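Local coordinates for T CELL surface glycoprotein CD4 (Rattus norvegicus, PDB 1CID) that is a T-cell surface glycoprotein that probably acts as a co-receptor in recognition of antigen on class II MHC molecules, at residues V79-A84 / L104-V109; L131-E136 / I149-P154; G123-K128 / C161-G166; F15-N20 / L70-Q75. All coordinates share one frame; numbering follows the deposited sequence.

How the contacts relate
The four contacts run the length of two immunoglobulin-like domains set end to end. Contact 4 pairs two strands within the first domain; contact 1 lies about 22 Å from it, centre to centre, where that domain's loop 79-84 meets the strand leading into the second. Contacts 2 and 3 belong to the second domain, their centres about 16 Å apart, and touch through the neighbouring strands 129-135 and 158-165, with a probable hydrogen bond from Leu162 N to Ile132 O. Met107 of contact 1 reaches both, its CE packing on Leu131 CD2 at 4.0 Å and Leu163 N at 3.7 Å. Contacts 2 and 4 are farthest apart, about 37 Å between centres.

Contact 1: residues V79-A84 / L104-V109; sequences VSLQFA and LVVMKV
At the joint between two immunoglobulin-like domains, the loop that follows strand 73-76 sets Val79, Leu81 and Ala84 against Leu104 and Val106 of the long strand 97-110. No hydrogen bond links the two segments; the contact is apolar packing. Val106 is its centre. With CG1 anti to the backbone N (chi1 -175°), its two methyls serve different partners: CG2 meets Val79 CG1 tip to tip at 3.5 Å, while CG1 packs on Leu81 CD2. Ala84 CB also approaches Val106 CG2, at 4.0 Å, and being small it fits close to the strand backbone. Farther back along the strand, Val79 CG2 lies 4.0 Å from Leu104 CD2, the two side chains sliding past each other in opposite directions.

Leu81 extends the packing the other way. Its CD1 rests 3.9 Å from Lys108 CB, the side chains crossing at about a right angle, so the lysine lends its aliphatic root here; its NZ has a long, weak ion pair with Glu9. An alanine at Leu81 would probably open a gap beside Val106 CG1 and leave Lys108 CB without the CD1 and CG that pack on it across this contact. Within the loop Phe83 N bonds to Ser80 O at 3.0 Å, a tight turn, and Phe83 O is bonded by Trp32 NE1. Leu81 also touches Glu120 and Met122 of the second domain. This is the E-F loop of an immunoglobulin fold packed on strand G where, as is characteristic of the paired domains of CD4, that strand runs without a break into strand A of the next domain.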
loop_
_atom_site.group_PDB
_atom_site.type_symbol
_atom_site.label_atom_id
_atom_site.label_comp_id
_atom_site.label_asym_id
_atom_site.label_seq_id
_atom_site.Cartn_x
_atom_site.Cartn_y
_atom_site.Cartn_z
ATOM N N VAL A 79 2.569 -0.933 7.932
ATOM C CA VAL A 79 2.717 -1.689 6.698
ATOM C C VAL A 79 3.810 -2.715 6.662
ATOM O O VAL A 79 4.792 -2.665 7.405
ATOM C CB VAL A 79 2.735 -0.660 5.593
ATOM C CG1 VAL A 79 3.596 -0.628 4.348
ATOM C CG2 VAL A 79 1.314 -1.023 5.197
ATOM N N SER A 80 3.575 -3.712 5.801
ATOM C CA SER A 80 4.616 -4.809 5.705
ATOM C C SER A 80 4.441 -5.467 4.352
ATOM O O SER A 80 3.370 -5.364 3.799
ATOM C CB SER A 80 4.648 -5.650 6.935
ATOM O OG SER A 80 5.347 -6.878 6.713
ATOM N N LEU A 81 5.436 -6.003 3.678
ATOM C CA LEU A 81 5.391 -6.618 2.375
ATOM C C LEU A 81 4.327 -7.723 2.394
ATOM O O LEU A 81 3.786 -8.049 1.316
ATOM C CB LEU A 81 6.674 -7.303 1.885
ATOM C CG LEU A 81 7.861 -6.411 1.603
ATOM C CD1 LEU A 81 9.052 -7.332 1.279
ATOM C CD2 LEU A 81 7.595 -5.361 0.539
ATOM N N GLN A 82 4.131 -8.188 3.601
ATOM C CA GLN A 82 3.147 -9.288 3.750
ATOM C C GLN A 82 1.710 -8.809 3.633
ATOM O O GLN A 82 0.951 -9.762 3.352
ATOM C CB GLN A 82 3.449 -10.112 4.996
ATOM C CG GLN A 82 3.320 -9.448 6.331
ATOM C CD GLN A 82 3.366 -10.508 7.406
ATOM O OE1 GLN A 82 4.395 -10.770 8.058
ATOM N NE2 GLN A 82 2.164 -11.097 7.513
ATOM N N PHE A 83 1.363 -7.557 3.796
ATOM C CA PHE A 83 -0.004 -7.084 3.664
ATOM C C PHE A 83 -0.229 -6.450 2.285
ATOM O O PHE A 83 -1.357 -5.969 2.064
ATOM C CB PHE A 83 -0.510 -6.115 4.740
ATOM C CG PHE A 83 -0.231 -6.484 6.152
ATOM C CD1 PHE A 83 -0.544 -7.746 6.670
ATOM C CD2 PHE A 83 0.361 -5.556 7.017
ATOM C CE1 PHE A 83 -0.244 -8.137 7.976
ATOM C CE2 PHE A 83 0.655 -5.921 8.337
ATOM C CZ PHE A 83 0.343 -7.185 8.825
ATOM N N ALA A 84 0.724 -6.398 1.417
ATOM C CA ALA A 84 0.470 -5.741 0.139
ATOM C C ALA A 84 -0.371 -6.715 -0.681
ATOM O O ALA A 84 -0.006 -7.884 -0.553
ATOM C CB ALA A 84 1.794 -5.526 -0.527
ATOM N N LEU A 104 -2.256 -1.655 -2.322
ATOM C CA LEU A 104 -1.114 -1.288 -1.528
ATOM C C LEU A 104 0.120 -2.031 -2.026
ATOM O O LEU A 104 0.033 -3.250 -1.864
ATOM C CB LEU A 104 -1.473 -1.655 -0.126
ATOM C CG LEU A 104 -0.240 -1.605 0.783
ATOM C CD1 LEU A 104 -0.100 -0.155 1.224
ATOM C CD2 LEU A 104 -0.506 -2.512 1.958
ATOM N N VAL A 105 1.030 -1.118 -2.519
ATOM C CA VAL A 105 2.330 -1.722 -2.948
ATOM C C VAL A 105 3.368 -1.220 -1.889
ATOM O O VAL A 105 3.277 -0.008 -1.696
ATOM C CB VAL A 105 2.853 -1.646 -4.354
ATOM C CG1 VAL A 105 1.862 -1.099 -5.394
ATOM C CG2 VAL A 105 4.152 -0.902 -4.590
ATOM N N VAL A 106 4.176 -2.115 -1.332
ATOM C CA VAL A 106 5.217 -2.063 -0.337
ATOM C C VAL A 106 6.662 -2.399 -0.787
ATOM O O VAL A 106 6.974 -3.425 -1.349
ATOM C CB VAL A 106 4.974 -2.979 0.877
ATOM C CG1 VAL A 106 6.011 -2.817 1.974
ATOM C CG2 VAL A 106 3.649 -2.614 1.455
ATOM N N MET A 107 7.570 -1.515 -0.392
ATOM C CA MET A 107 9.001 -1.554 -0.672
ATOM C C MET A 107 9.805 -1.837 0.596
ATOM O O MET A 107 9.469 -1.222 1.625
ATOM C CB MET A 107 9.512 -0.185 -1.124
ATOM C CG MET A 107 10.932 -0.140 -1.600
ATOM S SD MET A 107 11.454 1.292 -2.517
ATOM C CE MET A 107 10.855 1.270 -4.157
ATOM N N LYS A 108 10.789 -2.666 0.393
ATOM C CA LYS A 108 11.707 -2.993 1.519
ATOM C C LYS A 108 13.198 -2.970 1.090
ATOM O O LYS A 108 13.630 -3.862 0.312
ATOM C CB LYS A 108 11.448 -4.343 2.170
ATOM C CG LYS A 108 12.320 -4.616 3.487
ATOM C CD LYS A 108 12.410 -6.023 3.963
ATOM C CE LYS A 108 13.263 -6.390 5.135
ATOM N NZ LYS A 108 13.074 -5.739 6.493
ATOM N N VAL A 109 13.935 -1.982 1.621
ATOM C CA VAL A 109 15.357 -1.792 1.310
ATOM C C VAL A 109 16.166 -2.322 2.515
ATOM O O VAL A 109 15.848 -1.774 3.571
ATOM C CB VAL A 109 15.912 -0.381 1.105
ATOM C CG1 VAL A 109 17.340 -0.267 0.524
ATOM C CG2 VAL A 109 15.073 0.486 0.196
#

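Contact 2: residues L131-E136 / I149-P154; sequences LILKQE and IQVQAP
Leu131 and Leu133 face Ile149 and Val151 across two strands that run nearly parallel, 27° apart with axes 7.7 Å apart at closest approach, and no hydrogen bond joins them. Such a spacing belongs to strands of two different sheets whose facing side chains fill the space between. On strand 131-135 the two leucines are turned inward, whereas Ile132 and Lys134 point away.

Ile149 does most of the filling. Its CG1 sits between the backbone N and the carbonyl carbon (chi1 56°), and the extended chi2 of -172° carries CD1 across to the leucine strand. There CD1 meets Leu131 CB at 3.5 Å and Leu133 CB at 4.1 Å, close to the backbone between the two leucines. Leu131 CD1 in turn lies 3.9 Å from Ile149 CG1. A step along, the side chains of Leu133 and Val151 meet at an oblique angle, CD1 to CG2 at 4.0 Å; the strands are slightly farther apart here, and the short, branched valine reaches only the end of Leu133. An alanine in place of Ile149 would probably open a gap between Leu131 and Leu133.

Leu131 also touches Cys119 and Cys161, whose disulfide ties the same two sheets, while Ile149 and Val151 rest on Val142. Hydrophobic side chains locking strand C of one sheet to strand E of the other are typical of the core of a C2-set immunoglobulin sandwich.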
loop_
_atom_site.group_PDB
_atom_site.type_symbol
_atom_site.label_atom_id
_atom_site.label_comp_id
_atom_site.label_asym_id
_atom_site.label_seq_id
_atom_site.Cartn_x
_atom_site.Cartn_y
_atom_site.Cartn_z
ATOM N N LEU A 131 12.544 -1.301 -11.029
ATOM C CA LEU A 131 13.166 -0.971 -9.754
ATOM C C LEU A 131 14.606 -0.487 -10.064
ATOM O O LEU A 131 15.287 -0.965 -10.996
ATOM C CB LEU A 131 13.160 -2.234 -8.942
ATOM C CG LEU A 131 12.239 -2.587 -7.783
ATOM C CD1 LEU A 131 12.837 -3.766 -7.032
ATOM C CD2 LEU A 131 11.998 -1.393 -6.881
ATOM N N ILE A 132 14.972 0.471 -9.255
ATOM C CA ILE A 132 16.225 1.173 -9.439
ATOM C C ILE A 132 16.923 1.406 -8.124
ATOM O O ILE A 132 16.312 1.986 -7.224
ATOM C CB ILE A 132 15.758 2.523 -10.107
ATOM C CG1 ILE A 132 15.093 2.291 -11.499
ATOM C CG2 ILE A 132 16.855 3.590 -10.231
ATOM C CD1 ILE A 132 14.149 3.553 -11.667
ATOM N N LEU A 133 18.166 1.030 -8.056
ATOM C CA LEU A 133 19.074 1.229 -6.914
ATOM C C LEU A 133 20.096 2.235 -7.477
ATOM O O LEU A 133 20.678 1.990 -8.517
ATOM C CB LEU A 133 19.623 -0.086 -6.399
ATOM C CG LEU A 133 19.043 -0.690 -5.132
ATOM C CD1 LEU A 133 19.720 -1.961 -4.864
ATOM C CD2 LEU A 133 19.206 0.255 -3.955
ATOM N N LYS A 134 20.268 3.402 -6.963
ATOM C CA LYS A 134 21.055 4.545 -7.240
ATOM C C LYS A 134 21.810 5.006 -5.984
ATOM O O LYS A 134 21.468 4.633 -4.853
ATOM C CB LYS A 134 20.153 5.731 -7.318
ATOM C CG LYS A 134 19.859 6.398 -8.637
ATOM C CD LYS A 134 19.684 7.745 -7.944
ATOM C CE LYS A 134 18.682 8.515 -8.661
ATOM N NZ LYS A 134 18.584 8.591 -10.152
ATOM N N GLN A 135 22.795 5.860 -6.237
ATOM C CA GLN A 135 23.570 6.374 -5.061
ATOM C C GLN A 135 22.803 7.636 -4.705
ATOM O O GLN A 135 22.358 8.211 -5.714
ATOM C CB GLN A 135 25.032 6.609 -5.358
ATOM C CG GLN A 135 25.955 5.859 -4.413
ATOM C CD GLN A 135 27.199 5.449 -5.134
ATOM O OE1 GLN A 135 27.199 5.341 -6.373
ATOM N NE2 GLN A 135 28.211 5.255 -4.302
ATOM N N GLU A 136 22.649 8.050 -3.480
ATOM C CA GLU A 136 21.857 9.199 -3.202
ATOM C C GLU A 136 21.691 10.211 -4.322
ATOM O O GLU A 136 20.448 10.331 -4.624
ATOM C CB GLU A 136 22.239 10.110 -2.062
ATOM C CG GLU A 136 20.960 10.831 -1.538
ATOM C CD GLU A 136 21.209 11.426 -0.185
ATOM O OE1 GLU A 136 22.275 11.170 0.374
ATOM O OE2 GLU A 136 20.299 12.165 0.257
ATOM N N ILE A 149 15.649 -6.247 -6.959
ATOM C CA ILE A 149 16.974 -6.052 -7.540
ATOM C C ILE A 149 17.994 -6.078 -6.410
ATOM O O ILE A 149 17.546 -5.753 -5.330
ATOM C CB ILE A 149 17.079 -4.755 -8.325
ATOM C CG1 ILE A 149 16.690 -3.647 -7.354
ATOM C CG2 ILE A 149 16.167 -5.107 -9.500
ATOM C CD1 ILE A 149 16.533 -2.258 -8.009
ATOM N N GLN A 150 19.207 -6.387 -6.754
ATOM C CA GLN A 150 20.278 -6.546 -5.748
ATOM C C GLN A 150 21.517 -5.807 -6.188
ATOM O O GLN A 150 21.594 -5.657 -7.410
ATOM C CB GLN A 150 20.432 -8.062 -5.595
ATOM C CG GLN A 150 21.215 -8.656 -4.466
ATOM C CD GLN A 150 22.518 -9.224 -5.008
ATOM O OE1 GLN A 150 23.410 -8.407 -5.368
ATOM N NE2 GLN A 150 22.619 -10.562 -5.125
ATOM N N VAL A 151 22.395 -5.351 -5.323
ATOM C CA VAL A 151 23.636 -4.663 -5.668
ATOM C C VAL A 151 24.753 -5.254 -4.767
ATOM O O VAL A 151 24.741 -5.327 -3.552
ATOM C CB VAL A 151 23.745 -3.136 -5.667
ATOM C CG1 VAL A 151 25.130 -2.468 -5.593
ATOM C CG2 VAL A 151 23.069 -2.556 -6.916
ATOM N N GLN A 152 25.723 -5.615 -5.591
ATOM C CA GLN A 152 26.978 -6.193 -5.106
ATOM C C GLN A 152 27.952 -5.085 -4.665
ATOM O O GLN A 152 28.284 -4.039 -5.291
ATOM C CB GLN A 152 27.503 -7.204 -6.117
ATOM C CG GLN A 152 27.370 -8.597 -5.517
ATOM C CD GLN A 152 27.820 -8.925 -4.097
ATOM O OE1 GLN A 152 28.996 -8.734 -3.712
ATOM N NE2 GLN A 152 26.933 -9.450 -3.208
ATOM N N ALA A 153 28.334 -5.431 -3.438
ATOM C CA ALA A 153 29.236 -4.652 -2.615
ATOM C C ALA A 153 29.091 -3.154 -2.870
ATOM O O ALA A 153 29.960 -2.484 -3.451
ATOM C CB ALA A 153 30.693 -5.078 -2.779
ATOM N N PRO A 154 28.003 -2.628 -2.386
ATOM C CA PRO A 154 27.745 -1.208 -2.511
ATOM C C PRO A 154 28.810 -0.336 -1.876
ATOM O O PRO A 154 29.300 -0.655 -0.782
ATOM C CB PRO A 154 26.477 -1.078 -1.702
ATOM C CG PRO A 154 26.639 -2.216 -0.690
ATOM C CD PRO A 154 26.977 -3.365 -1.643
#

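Contact 3: residues G123-K128 / C161-G166; sequences GPTSPK and CLLSEG
Lys128 and Glu165 bring the loop 123-128 and the end of strand 161-165 nearest, with CA atoms 5.5 Å apart, the touching parts running in directions that differ by 39°. No hydrogen bond spans the gap. Lys128 O instead receives a CA-H...O contact from Glu165 CA, with an angle of 145° at the hydrogen.

The side chains of Lys128 and Glu165 lie side by side and point the same way, meeting through their aliphatic parts, Lys128 CD to Glu165 CG at 3.8 Å. Their charges are not in contact: Lys128 NZ stands 6.6 Å from Glu165 OE2, so any attraction between them would be modest. OE2 has a salt bridge with Lys170 NZ, while OE1 lies close to Glu168 OE1; the lysine would probably ease that repulsion. Deeper in, Thr125 turns its methyl to the strand; with CG2 anti to the carbonyl carbon, it meets Leu163 CD2 at 4.1 Å, an apolar touch from a residue that can also sit near solvent.

Strand 158-165, which carries Cys161 and Leu163, runs between strands 129-135 and 168-176 in its sheet, and both residues pack on strand 97-110. The loop itself leads from strand 116-122 into strand 129-135.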
loop_
_atom_site.group_PDB
_atom_site.type_symbol
_atom_site.label_atom_id
_atom_site.label_comp_id
_atom_site.label_asym_id
_atom_site.label_seq_id
_atom_site.Cartn_x
_atom_site.Cartn_y
_atom_site.Cartn_z
ATOM N N GLY A 123 3.139 -6.537 -4.313
ATOM C CA GLY A 123 1.769 -5.942 -4.453
ATOM C C GLY A 123 1.631 -5.670 -5.937
ATOM O O GLY A 123 2.548 -5.965 -6.714
ATOM N N PRO A 124 0.513 -5.084 -6.295
ATOM C CA PRO A 124 0.125 -4.730 -7.668
ATOM C C PRO A 124 0.874 -3.681 -8.492
ATOM O O PRO A 124 0.605 -2.434 -8.569
ATOM C CB PRO A 124 -1.354 -4.288 -7.573
ATOM C CG PRO A 124 -1.658 -4.023 -6.134
ATOM C CD PRO A 124 -0.578 -4.764 -5.341
ATOM N N THR A 125 1.830 -4.302 -9.216
ATOM C CA THR A 125 2.672 -3.462 -10.101
ATOM C C THR A 125 2.458 -3.734 -11.582
ATOM O O THR A 125 2.399 -4.946 -11.881
ATOM C CB THR A 125 4.210 -3.591 -9.705
ATOM O OG1 THR A 125 4.648 -4.963 -9.499
ATOM C CG2 THR A 125 4.468 -2.652 -8.530
ATOM N N SER A 126 2.419 -2.678 -12.372
ATOM C CA SER A 126 2.370 -2.783 -13.841
ATOM C C SER A 126 3.679 -3.413 -14.321
ATOM O O SER A 126 4.649 -3.262 -13.578
ATOM C CB SER A 126 2.426 -1.436 -14.532
ATOM O OG SER A 126 1.509 -0.399 -14.384
ATOM N N PRO A 127 3.807 -3.963 -15.499
ATOM C CA PRO A 127 5.047 -4.513 -16.093
ATOM C C PRO A 127 5.861 -3.474 -16.890
ATOM O O PRO A 127 6.866 -3.754 -17.567
ATOM C CB PRO A 127 4.514 -5.682 -16.924
ATOM C CG PRO A 127 3.319 -4.966 -17.595
ATOM C CD PRO A 127 2.677 -4.164 -16.441
ATOM N N LYS A 128 5.426 -2.237 -16.885
ATOM C CA LYS A 128 6.091 -1.025 -17.383
ATOM C C LYS A 128 6.419 -0.261 -16.052
ATOM O O LYS A 128 6.115 0.921 -15.734
ATOM C CB LYS A 128 5.258 -0.180 -18.319
ATOM C CG LYS A 128 3.904 0.127 -17.664
ATOM C CD LYS A 128 3.207 1.263 -18.392
ATOM C CE LYS A 128 1.716 0.890 -18.481
ATOM N NZ LYS A 128 1.567 -0.335 -19.352
ATOM N N CYS A 161 16.249 3.842 -3.195
ATOM C CA CYS A 161 15.674 2.772 -4.071
ATOM C C CYS A 161 14.413 3.345 -4.721
ATOM O O CYS A 161 13.604 4.004 -4.014
ATOM C CB CYS A 161 15.550 1.397 -3.438
ATOM S SG CYS A 161 14.623 0.321 -4.610
ATOM N N LEU A 162 14.198 3.223 -6.028
ATOM C CA LEU A 162 12.953 3.834 -6.556
ATOM C C LEU A 162 12.169 2.835 -7.386
ATOM O O LEU A 162 12.844 1.989 -7.964
ATOM C CB LEU A 162 13.329 4.946 -7.413
ATOM C CG LEU A 162 14.493 5.827 -7.606
ATOM C CD1 LEU A 162 14.025 6.813 -8.703
ATOM C CD2 LEU A 162 14.728 6.739 -6.441
ATOM N N LEU A 163 10.882 3.059 -7.411
ATOM C CA LEU A 163 9.838 2.333 -8.171
ATOM C C LEU A 163 9.304 3.408 -9.170
ATOM O O LEU A 163 8.808 4.480 -8.740
ATOM C CB LEU A 163 8.664 1.768 -7.458
ATOM C CG LEU A 163 7.525 0.823 -7.694
ATOM C CD1 LEU A 163 6.280 1.566 -8.061
ATOM C CD2 LEU A 163 7.772 -0.176 -8.822
ATOM N N SER A 164 9.482 2.995 -10.398
ATOM C CA SER A 164 9.034 3.921 -11.432
ATOM C C SER A 164 8.256 3.145 -12.475
ATOM O O SER A 164 8.560 1.979 -12.734
ATOM C CB SER A 164 10.253 4.586 -12.047
ATOM O OG SER A 164 11.035 3.675 -12.808
ATOM N N GLU A 165 7.271 3.846 -13.004
ATOM C CA GLU A 165 6.412 3.473 -14.151
ATOM C C GLU A 165 6.519 4.712 -15.103
ATOM O O GLU A 165 6.306 5.878 -14.701
ATOM C CB GLU A 165 5.022 3.026 -13.943
ATOM C CG GLU A 165 4.081 3.103 -15.170
ATOM C CD GLU A 165 3.110 4.175 -14.709
ATOM O OE1 GLU A 165 3.642 5.310 -14.683
ATOM O OE2 GLU A 165 1.965 3.986 -14.320
ATOM N N GLY A 166 7.012 4.329 -16.286
ATOM C CA GLY A 166 7.315 5.338 -17.300
ATOM C C GLY A 166 8.376 6.291 -16.741
ATOM O O GLY A 166 9.432 5.782 -16.291
#

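Contact 4: residues F15-N20 / L70-Q75; sequences FSFPLN and LPLTLQ
Phe15 and Leu74 form an antiparallel hydrogen-bonded pair, their side chains lying alongside each other on the same face of the sheet and pointing the same way. In Phe15 a chi1 of -54° sets CG beside the backbone N, anti to the carbonyl carbon; from there the ring lies alongside Leu74, whose CD1 comes in obliquely, 3.9 Å from ring atom CG. Phe15 N bonds to Leu74 O at 2.9 Å, and the return bond from Leu74 N to Phe15 O is weak at 3.3 Å.

Phe17, past the end of its strand, is held by a nearly straight bond from its N to Leu72 O, 3.0 Å long with an angle of 169°. Its CG is likewise anti to the carbonyl carbon (chi1 -52°), beside the backbone N, and the ring meets two leucines. Leu74 CB lies at the ring's edge, near its plane, 4.0 Å from CE2; Leu72 CG is 4.2 Å from CD2, the two side chains meeting at an angle. Broad aromatic rings and branched leucines suit this buried face, where Phe15 and Phe17 also pack on Val102 of strand 97-110.

The other face is more polar. Ser16 and Thr73, a non-hydrogen-bonded pair, touch through Ser16 OG and Thr73 CG2 at 3.8 Å, small residues fitting a spot nearer solvent. Before Thr73 the chain turns through the cis peptide bond between Leu70 and Pro71, and Thr73 N donates a hydrogen bond to Ser67 OG.

Pairing of strands B and E, with inward hydrophobic residues facing strand G of the other sheet, is typical of an immunoglobulin V-like sandwich; Phe17 probably stands where many such domains have the strand B cysteine.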
loop_
_atom_site.group_PDB
_atom_site.type_symbol
_atom_site.label_atom_id
_atom_site.label_comp_id
_atom_site.label_asym_id
_atom_site.label_seq_id
_atom_site.Cartn_x
_atom_site.Cartn_y
_atom_site.Cartn_z
ATOM N N PHE A 15 -6.114 5.387 3.103
ATOM C CA PHE A 15 -6.944 5.651 1.886
ATOM C C PHE A 15 -8.009 6.674 2.235
ATOM O O PHE A 15 -8.297 6.701 3.434
ATOM C CB PHE A 15 -7.435 4.328 1.347
ATOM C CG PHE A 15 -6.423 3.271 1.049
ATOM C CD1 PHE A 15 -5.980 2.402 2.011
ATOM C CD2 PHE A 15 -5.875 3.169 -0.227
ATOM C CE1 PHE A 15 -5.042 1.405 1.790
ATOM C CE2 PHE A 15 -4.927 2.202 -0.557
ATOM C CZ PHE A 15 -4.532 1.322 0.500
ATOM N N SER A 16 -8.539 7.521 1.397
ATOM C CA SER A 16 -9.602 8.470 1.875
ATOM C C SER A 16 -10.721 8.320 0.870
ATOM O O SER A 16 -10.387 8.314 -0.354
ATOM C CB SER A 16 -9.007 9.816 2.124
ATOM O OG SER A 16 -9.928 10.723 2.674
ATOM N N PHE A 17 -11.976 8.146 1.241
ATOM C CA PHE A 17 -13.090 7.910 0.240
ATOM C C PHE A 17 -14.072 9.026 0.508
ATOM O O PHE A 17 -14.735 9.088 1.552
ATOM C CB PHE A 17 -13.564 6.565 0.452
ATOM C CG PHE A 17 -12.649 5.403 0.489
ATOM C CD1 PHE A 17 -12.239 4.819 -0.704
ATOM C CD2 PHE A 17 -12.298 4.836 1.718
ATOM C CE1 PHE A 17 -11.453 3.660 -0.696
ATOM C CE2 PHE A 17 -11.557 3.662 1.785
ATOM C CZ PHE A 17 -11.155 3.107 0.550
ATOM N N PRO A 18 -14.058 9.867 -0.497
ATOM C CA PRO A 18 -14.740 11.136 -0.290
ATOM C C PRO A 18 -16.027 11.534 -0.918
ATOM O O PRO A 18 -16.365 12.743 -0.927
ATOM C CB PRO A 18 -13.567 12.003 -0.795
ATOM C CG PRO A 18 -12.862 11.187 -1.846
ATOM C CD PRO A 18 -13.242 9.751 -1.707
ATOM N N LEU A 19 -16.689 10.515 -1.354
ATOM C CA LEU A 19 -17.926 10.496 -2.098
ATOM C C LEU A 19 -19.248 10.877 -1.436
ATOM O O LEU A 19 -19.627 10.435 -0.348
ATOM C CB LEU A 19 -17.934 9.058 -2.710
ATOM C CG LEU A 19 -17.030 8.012 -2.047
ATOM C CD1 LEU A 19 -17.645 7.563 -0.710
ATOM C CD2 LEU A 19 -16.720 6.837 -2.969
ATOM N N ASN A 20 -19.930 11.731 -2.183
ATOM C CA ASN A 20 -21.231 12.374 -2.155
ATOM C C ASN A 20 -21.902 12.519 -0.794
ATOM O O ASN A 20 -23.127 12.277 -0.668
ATOM C CB ASN A 20 -22.125 11.531 -3.115
ATOM C CG ASN A 20 -22.241 10.035 -2.872
ATOM O OD1 ASN A 20 -21.784 9.180 -3.672
ATOM N ND2 ASN A 20 -22.888 9.535 -1.807
ATOM N N LEU A 70 -16.867 11.188 9.123
ATOM C CA LEU A 70 -16.711 11.678 7.675
ATOM C C LEU A 70 -15.554 12.619 7.735
ATOM O O LEU A 70 -15.847 13.401 8.599
ATOM C CB LEU A 70 -18.036 11.939 7.073
ATOM C CG LEU A 70 -18.794 10.628 6.892
ATOM C CD1 LEU A 70 -19.518 10.940 5.578
ATOM C CD2 LEU A 70 -18.064 9.322 6.642
ATOM N N PRO A 71 -14.480 12.146 7.182
ATOM C CA PRO A 71 -14.575 11.382 6.001
ATOM C C PRO A 71 -14.414 10.006 5.541
ATOM O O PRO A 71 -14.638 9.823 4.310
ATOM C CB PRO A 71 -13.937 12.423 4.971
ATOM C CG PRO A 71 -12.683 12.704 5.802
ATOM C CD PRO A 71 -13.160 12.705 7.236
ATOM N N LEU A 72 -14.306 9.081 6.428
ATOM C CA LEU A 72 -14.239 7.714 5.961
ATOM C C LEU A 72 -12.798 7.625 5.386
ATOM O O LEU A 72 -12.570 7.834 4.174
ATOM C CB LEU A 72 -15.266 7.199 4.913
ATOM C CG LEU A 72 -15.109 5.701 4.646
ATOM C CD1 LEU A 72 -15.511 4.900 5.885
ATOM C CD2 LEU A 72 -16.029 5.071 3.639
ATOM N N THR A 73 -11.952 7.303 6.331
ATOM C CA THR A 73 -10.597 7.067 5.850
ATOM C C THR A 73 -10.354 5.710 6.484
ATOM O O THR A 73 -10.821 5.503 7.605
ATOM C CB THR A 73 -9.743 8.284 6.223
ATOM O OG1 THR A 73 -9.320 7.942 7.570
ATOM C CG2 THR A 73 -10.487 9.610 6.235
ATOM N N LEU A 74 -9.720 4.835 5.760
ATOM C CA LEU A 74 -9.383 3.497 6.251
ATOM C C LEU A 74 -7.878 3.613 6.343
ATOM O O LEU A 74 -7.221 4.193 5.498
ATOM C CB LEU A 74 -10.009 2.535 5.305
ATOM C CG LEU A 74 -9.452 1.175 4.950
ATOM C CD1 LEU A 74 -8.397 1.404 3.864
ATOM C CD2 LEU A 74 -8.938 0.431 6.184
ATOM N N GLN A 75 -7.277 3.082 7.362
ATOM C CA GLN A 75 -5.781 3.315 7.442
ATOM C C GLN A 75 -5.136 2.018 7.716
ATOM O O GLN A 75 -5.627 1.616 8.773
ATOM C CB GLN A 75 -5.950 4.447 8.433
ATOM C CG GLN A 75 -5.364 4.761 9.739
ATOM C CD GLN A 75 -3.846 4.620 9.670
ATOM O OE1 GLN A 75 -3.338 3.513 9.442
ATOM N NE2 GLN A 75 -3.121 5.725 9.823
#